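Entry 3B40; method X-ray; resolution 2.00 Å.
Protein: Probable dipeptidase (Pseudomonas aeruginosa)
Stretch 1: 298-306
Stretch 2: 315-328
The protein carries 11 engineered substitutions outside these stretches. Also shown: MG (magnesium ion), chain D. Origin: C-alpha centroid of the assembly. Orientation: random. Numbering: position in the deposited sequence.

Stretch 1 (298-306) DYALMPGDP
Stretch 2, residues 315-328: RFGEYASALYGILE

This is an apolar contact between a stretch without regular helix or strand, 298-306, and one side of a helix, 315-328, with no direct hydrogen bond across it and three waters bridging some of the polar groups. The helix begins earlier in the chain and keeps regular i to i+4 bonds. The two stretches run in opposite senses here: Leu301 CA lies 7.4 Å from Leu327 CA, and Pro303 CA 6.1 Å from Ala320 CA.

Pro303 (phi/psi -68/83, C-gamma endo) is the centre. Pro303 CB is 3.8 Å from both Phe316 CE1 and Tyr319 CE2, meeting the Tyr319 ring at its edge. Pro303 CD is 3.9 Å from Leu323 CD2 and 3.8 Å from Tyr324 CZ. Phe316, Tyr319 and Leu323 have chi1 t; Tyr324 and Leu327 have chi1 m.

Leu301 (m, t) points its CB away. Its O is 3.6 Å from Leu327 CD1, and its CD2 is 4.5 Å from Leu327 CD2. Ala300 O, 3.5 Å from Leu327 CD2, is buried without a polar partner.

Tyr319 OH is 4.4 Å from Tyr299 O and 4.3 Å from Asp305 OD2, too far for direct hydrogen bonds, so waters span the gaps. Water 1 joins Tyr319 OH (2.7 Å) to Tyr299 O (2.8 Å) and Asp305 OD2 (2.7 Å). Water 2 links Tyr299 O (2.7 Å) to Tyr319 OH (2.8 Å). Water 3 links Leu301 O (3.1 Å) to Tyr324 OH (2.8 Å).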

ATOM      1  N   ASP A 298     -12.500  -0.362  13.781  1.00 17.96           N
ATOM      2  CA  ASP A 298     -11.364   0.549  13.675  1.00 16.46           C
ATOM      3  C   ASP A 298     -10.354   0.388  14.817  1.00 17.33           C
ATOM      4  O   ASP A 298      -9.134   0.442  14.600  1.00 15.52           O
ATOM      5  CB  ASP A 298     -11.833   1.991  13.588  1.00 17.57           C
ATOM      6  CG  ASP A 298     -12.564   2.292  12.305  1.00 17.14           C
ATOM      7  OD1 ASP A 298     -12.064   1.964  11.216  1.00 16.32           O
ATOM      8  OD2 ASP A 298     -13.645   2.886  12.384  1.00 24.67           O
ATOM      9  N   TYR A 299     -10.872   0.179  16.027  1.00 17.47           N
ATOM     10  CA  TYR A 299     -10.023   0.029  17.210  1.00 17.54           C
ATOM     11  C   TYR A 299      -9.728  -1.432  17.534  1.00 17.88           C
ATOM     12  O   TYR A 299      -9.085  -1.716  18.550  1.00 17.82           O
ATOM     13  CB  TYR A 299     -10.681   0.678  18.433  1.00 18.15           C
ATOM     14  CG  TYR A 299     -10.961   2.173  18.318  1.00 18.24           C
ATOM     15  CD1 TYR A 299     -10.319   2.968  17.359  1.00 18.50           C
ATOM     16  CD2 TYR A 299     -11.834   2.791  19.218  1.00 16.21           C
ATOM     17  CE1 TYR A 299     -10.593   4.329  17.267  1.00 21.75           C
ATOM     18  CE2 TYR A 299     -12.110   4.149  19.151  1.00 19.74           C
ATOM     19  CZ  TYR A 299     -11.491   4.908  18.182  1.00 20.14           C
ATOM     20  OH  TYR A 299     -11.762   6.232  18.135  1.00 22.66           O
ATOM     21  N   ALA A 300     -10.243  -2.338  16.695  1.00 17.26           N
ATOM     22  CA  ALA A 300      -9.978  -3.762  16.800  1.00 17.56           C
ATOM     23  C   ALA A 300      -8.680  -4.061  16.077  1.00 18.10           C
ATOM     24  O   ALA A 300      -7.918  -4.939  16.497  1.00 18.85           O
ATOM     25  CB  ALA A 300     -11.106  -4.573  16.163  1.00 16.49           C
ATOM     26  N   LEU A 301      -8.438  -3.339  14.981  1.00 18.02           N
ATOM     27  CA  LEU A 301      -7.308  -3.654  14.078  1.00 18.05           C
ATOM     28  C   LEU A 301      -6.045  -2.915  14.451  1.00 18.31           C
ATOM     29  O   LEU A 301      -4.974  -3.181  13.914  1.00 17.25           O
ATOM     30  CB  LEU A 301      -7.692  -3.375  12.616  1.00 18.61           C
ATOM     31  CG  LEU A 301      -8.904  -4.124  12.051  1.00 16.33           C
ATOM     32  CD1 LEU A 301      -9.228  -3.653  10.629  1.00 18.29           C
ATOM     33  CD2 LEU A 301      -8.682  -5.635  12.057  1.00 17.24           C
ATOM     34  N   MET A 302      -6.170  -1.970  15.383  1.00 19.82           N
ATOM     35  CA  MET A 302      -5.035  -1.195  15.830  1.00 21.22           C
ATOM     36  C   MET A 302      -5.404  -0.586  17.183  1.00 20.92           C
ATOM     37  O   MET A 302      -6.592  -0.426  17.478  1.00 21.19           O
ATOM     38  CB  MET A 302      -4.748  -0.088  14.809  1.00 21.62           C
ATOM     39  CG  MET A 302      -5.841   0.987  14.802  1.00 22.82           C
ATOM     40  SD  MET A 302      -5.264   2.585  14.244  1.00 24.10           S
ATOM     41  CE  MET A 302      -6.836   3.483  14.238  1.00 24.73           C
ATOM     42  N   PRO A 303      -4.407  -0.318  18.043  1.00 20.62           N
ATOM     43  CA  PRO A 303      -4.691   0.408  19.284  1.00 20.20           C
ATOM     44  C   PRO A 303      -5.089   1.866  19.040  1.00 19.48           C
ATOM     45  O   PRO A 303      -4.251   2.753  19.159  1.00 19.89           O
ATOM     46  CB  PRO A 303      -3.365   0.317  20.050  1.00 20.30           C
ATOM     47  CG  PRO A 303      -2.339   0.057  18.995  1.00 21.44           C
ATOM     48  CD  PRO A 303      -3.005  -0.770  17.975  1.00 20.31           C
ATOM     49  N   GLY A 304      -6.361   2.100  18.734  1.00 18.39           N
ATOM     50  CA  GLY A 304      -6.821   3.422  18.254  1.00 17.07           C
ATOM     51  C   GLY A 304      -7.595   4.275  19.254  1.00 16.12           C
ATOM     52  O   GLY A 304      -7.877   5.457  19.011  1.00 16.62           O
ATOM     53  N   ASP A 305      -7.946   3.704  20.391  1.00 16.91           N
ATOM     54  CA  ASP A 305      -8.744   4.438  21.397  1.00 16.88           C
ATOM     55  C   ASP A 305      -8.036   5.704  21.832  1.00 16.09           C
ATOM     56  O   ASP A 305      -6.856   5.660  22.207  1.00 16.60           O
ATOM     57  CB  ASP A 305      -9.039   3.575  22.613  1.00 17.24           C
ATOM     58  CG  ASP A 305      -9.830   2.345  22.263  1.00 18.65           C
ATOM     59  OD1 ASP A 305     -11.025   2.302  22.619  1.00 19.40           O
ATOM     60  OD2 ASP A 305      -9.260   1.417  21.632  1.00 21.19           O
ATOM     61  N   PRO A 306      -8.718   6.848  21.704  1.00 15.97           N
ATOM     62  CA  PRO A 306      -8.182   8.181  22.014  1.00 15.38           C
ATOM     63  C   PRO A 306      -7.547   8.305  23.397  1.00 15.56           C
ATOM     64  O   PRO A 306      -6.485   8.905  23.523  1.00 14.72           O
ATOM     65  CB  PRO A 306      -9.410   9.086  21.854  1.00 14.62           C
ATOM     66  CG  PRO A 306     -10.170   8.413  20.770  1.00 15.71           C
ATOM     67  CD  PRO A 306     -10.071   6.952  21.122  1.00 15.65           C
ATOM     68  N   ARG A 315       2.531   0.415  29.460  1.00 22.12           N
ATOM     69  CA  ARG A 315       1.136  -0.054  29.399  1.00 22.28           C
ATOM     70  C   ARG A 315       0.670  -0.221  27.947  1.00 21.40           C
ATOM     71  O   ARG A 315      -0.020  -1.192  27.604  1.00 20.81           O
ATOM     72  CB  ARG A 315       0.216   0.932  30.151  1.00 21.15           C
ATOM     73  CG  ARG A 315      -1.231   0.481  30.283  1.00 21.61           C
ATOM     74  CD  ARG A 315      -2.006   1.496  31.149  1.00 23.21           C
ATOM     75  NE  ARG A 315      -3.449   1.214  31.147  1.00 24.63           N
ATOM     76  CZ  ARG A 315      -4.059   0.345  31.949  1.00 26.78           C
ATOM     77  NH1 ARG A 315      -3.362  -0.353  32.843  1.00 27.29           N
ATOM     78  NH2 ARG A 315      -5.377   0.167  31.857  1.00 28.05           N
ATOM     79  N   PHE A 316       1.055   0.741  27.105  1.00 21.66           N
ATOM     80  CA  PHE A 316       0.785   0.670  25.677  1.00 21.55           C
ATOM     81  C   PHE A 316       1.433  -0.570  25.066  1.00 21.38           C
ATOM     82  O   PHE A 316       0.761  -1.346  24.375  1.00 20.59           O
ATOM     83  CB  PHE A 316       1.273   1.936  24.955  1.00 21.78           C
ATOM     84  CG  PHE A 316       1.060   1.889  23.476  1.00 22.27           C
ATOM     85  CD1 PHE A 316      -0.196   2.154  22.940  1.00 23.39           C
ATOM     86  CD2 PHE A 316       2.091   1.538  22.622  1.00 24.61           C
ATOM     87  CE1 PHE A 316      -0.417   2.091  21.566  1.00 23.60           C
ATOM     88  CE2 PHE A 316       1.890   1.464  21.247  1.00 25.07           C
ATOM     89  CZ  PHE A 316       0.630   1.746  20.717  1.00 24.91           C
ATOM     90  N   GLY A 317       2.740  -0.737  25.320  1.00 21.07           N
ATOM     91  CA  GLY A 317       3.478  -1.907  24.878  1.00 21.41           C
ATOM     92  C   GLY A 317       2.772  -3.217  25.161  1.00 21.86           C
ATOM     93  O   GLY A 317       2.614  -4.037  24.269  1.00 21.68           O
ATOM     94  N   GLU A 318       2.314  -3.396  26.400  1.00 23.17           N
ATOM     95  CA  GLU A 318       1.609  -4.610  26.803  1.00 23.99           C
ATOM     96  C   GLU A 318       0.310  -4.839  26.042  1.00 23.73           C
ATOM     97  O   GLU A 318       0.019  -5.946  25.576  1.00 24.09           O
ATOM     98  CB  GLU A 318       1.311  -4.563  28.293  1.00 24.84           C
ATOM     99  CG  GLU A 318       2.327  -5.292  29.135  1.00 29.95           C
ATOM    100  CD  GLU A 318       1.834  -5.505  30.537  1.00 34.69           C
ATOM    101  OE1 GLU A 318       2.563  -5.133  31.495  1.00 39.06           O
ATOM    102  OE2 GLU A 318       0.704  -6.033  30.690  1.00 35.37           O
ATOM    103  N   TYR A 319      -0.482  -3.782  25.940  1.00 22.53           N
ATOM    104  CA  TYR A 319      -1.754  -3.842  25.250  1.00 21.48           C
ATOM    105  C   TYR A 319      -1.592  -4.082  23.737  1.00 21.61           C
ATOM    106  O   TYR A 319      -2.166  -5.046  23.206  1.00 22.08           O
ATOM    107  CB  TYR A 319      -2.559  -2.560  25.526  1.00 19.19           C
ATOM    108  CG  TYR A 319      -3.826  -2.505  24.744  1.00 18.37           C
ATOM    109  CD1 TYR A 319      -4.929  -3.253  25.123  1.00 17.20           C
ATOM    110  CD2 TYR A 319      -3.926  -1.691  23.610  1.00 15.26           C
ATOM    111  CE1 TYR A 319      -6.113  -3.215  24.374  1.00 18.42           C
ATOM    112  CE2 TYR A 319      -5.080  -1.647  22.869  1.00 17.01           C
ATOM    113  CZ  TYR A 319      -6.180  -2.395  23.251  1.00 17.74           C
ATOM    114  OH  TYR A 319      -7.330  -2.334  22.494  1.00 16.11           O
ATOM    115  N   ALA A 320      -0.846  -3.193  23.062  1.00 21.05           N
ATOM    116  CA  ALA A 320      -0.482  -3.347  21.632  1.00 21.37           C
ATOM    117  C   ALA A 320       0.035  -4.758  21.316  1.00 21.49           C
ATOM    118  O   ALA A 320      -0.475  -5.433  20.416  1.00 21.58           O
ATOM    119  CB  ALA A 320       0.567  -2.265  21.209  1.00 20.61           C
ATOM    120  N   SER A 321       1.036  -5.221  22.073  1.00 22.33           N
ATOM    121  CA  SER A 321       1.583  -6.585  21.842  1.00 21.82           C
ATOM    122  C   SER A 321       0.499  -7.632  21.921  1.00 20.49           C
ATOM    123  O   SER A 321       0.355  -8.445  21.007  1.00 20.35           O
ATOM    124  CB  SER A 321       2.708  -6.922  22.803  1.00 22.50           C
ATOM    125  OG  SER A 321       3.717  -5.928  22.710  1.00 25.79           O
ATOM    126  N   ALA A 322      -0.294  -7.586  22.984  1.00 19.30           N
ATOM    127  CA  ALA A 322      -1.399  -8.527  23.150  1.00 19.09           C
ATOM    128  C   ALA A 322      -2.463  -8.442  22.067  1.00 19.46           C
ATOM    129  O   ALA A 322      -3.014  -9.467  21.662  1.00 19.93           O
ATOM    130  CB  ALA A 322      -2.054  -8.368  24.533  1.00 18.71           C
ATOM    131  N   LEU A 323      -2.798  -7.224  21.644  1.00 19.48           N
ATOM    132  CA  LEU A 323      -3.799  -7.023  20.590  1.00 20.17           C
ATOM    133  C   LEU A 323      -3.298  -7.697  19.301  1.00 20.81           C
ATOM    134  O   LEU A 323      -4.005  -8.505  18.701  1.00 20.63           O
ATOM    135  CB  LEU A 323      -4.072  -5.521  20.387  1.00 19.61           C
ATOM    136  CG  LEU A 323      -5.001  -5.042  19.258  1.00 19.72           C
ATOM    137  CD1 LEU A 323      -5.900  -3.997  19.796  1.00 22.13           C
ATOM    138  CD2 LEU A 323      -4.216  -4.493  18.130  1.00 20.78           C
ATOM    139  N   TYR A 324      -2.064  -7.392  18.916  1.00 22.27           N
ATOM    140  CA  TYR A 324      -1.511  -7.922  17.688  1.00 24.00           C
ATOM    141  C   TYR A 324      -1.332  -9.445  17.704  1.00 24.73           C
ATOM    142  O   TYR A 324      -1.385 -10.087  16.649  1.00 26.07           O
ATOM    143  CB  TYR A 324      -0.244  -7.165  17.301  1.00 24.96           C
ATOM    144  CG  TYR A 324      -0.555  -5.779  16.743  1.00 26.15           C
ATOM    145  CD1 TYR A 324      -1.378  -5.628  15.623  1.00 27.57           C
ATOM    146  CD2 TYR A 324      -0.037  -4.627  17.341  1.00 28.17           C
ATOM    147  CE1 TYR A 324      -1.681  -4.352  15.095  1.00 28.67           C
ATOM    148  CE2 TYR A 324      -0.327  -3.339  16.824  1.00 27.88           C
ATOM    149  CZ  TYR A 324      -1.153  -3.216  15.709  1.00 27.58           C
ATOM    150  OH  TYR A 324      -1.455  -1.977  15.202  1.00 27.44           O
ATOM    151  N   GLY A 325      -1.140 -10.020  18.886  1.00 24.71           N
ATOM    152  CA  GLY A 325      -1.059 -11.481  19.038  1.00 24.33           C
ATOM    153  C   GLY A 325      -2.387 -12.142  18.723  1.00 23.95           C
ATOM    154  O   GLY A 325      -2.436 -13.185  18.065  1.00 23.59           O
ATOM    155  N   ILE A 326      -3.460 -11.534  19.226  1.00 23.21           N
ATOM    156  CA  ILE A 326      -4.834 -11.977  19.001  1.00 22.47           C
ATOM    157  C   ILE A 326      -5.207 -11.869  17.523  1.00 23.06           C
ATOM    158  O   ILE A 326      -5.878 -12.762  16.973  1.00 22.33           O
ATOM    159  CB  ILE A 326      -5.843 -11.152  19.898  1.00 22.91           C
ATOM    160  CG1 ILE A 326      -5.741 -11.598  21.375  1.00 22.68           C
ATOM    161  CG2 ILE A 326      -7.261 -11.288  19.391  1.00 22.88           C
ATOM    162  CD1 ILE A 326      -6.230 -10.608  22.422  1.00 21.38           C
ATOM    163  N   LEU A 327      -4.771 -10.776  16.878  1.00 23.31           N
ATOM    164  CA  LEU A 327      -5.030 -10.552  15.454  1.00 22.92           C
ATOM    165  C   LEU A 327      -4.327 -11.605  14.613  1.00 24.14           C
ATOM    166  O   LEU A 327      -4.884 -12.084  13.606  1.00 23.08           O
ATOM    167  CB  LEU A 327      -4.582  -9.149  15.026  1.00 22.71           C
ATOM    168  CG  LEU A 327      -5.392  -7.969  15.579  1.00 21.69           C
ATOM    169  CD1 LEU A 327      -4.904  -6.674  14.969  1.00 21.98           C
ATOM    170  CD2 LEU A 327      -6.895  -8.115  15.342  1.00 19.61           C
ATOM    171  N   GLU A 328      -3.110 -11.977  15.040  1.00 25.13           N
ATOM    172  CA  GLU A 328      -2.324 -13.008  14.366  1.00 26.53           C
ATOM    173  C   GLU A 328      -3.055 -14.353  14.319  1.00 26.33           C
ATOM    174  O   GLU A 328      -2.801 -15.150  13.423  1.00 27.00           O
ATOM    175  CB  GLU A 328      -0.918 -13.145  14.984  1.00 27.31           C
ATOM    176  CG  GLU A 328       0.187 -12.428  14.175  1.00 31.80           C
ATOM    177  CD  GLU A 328       0.866 -11.262  14.921  1.00 38.99           C
ATOM    178  OE1 GLU A 328       1.244 -11.455  16.108  1.00 40.97           O
ATOM    179  OE2 GLU A 328       1.055 -10.160  14.309  1.00 40.74           O
TER
HETATM  180 MG    MG D 449       0.817  -6.687  32.910  0.50 27.35          MG
HETATM  181  O   HOH W   1      -7.654  -0.494  20.571  1.00 12.11           O
HETATM  182  O   HOH W   2      -8.941  -3.544  20.517  1.00 16.05           O
HETATM  183  O   HOH W   3      -2.405  -1.974  12.553  1.00 39.26           O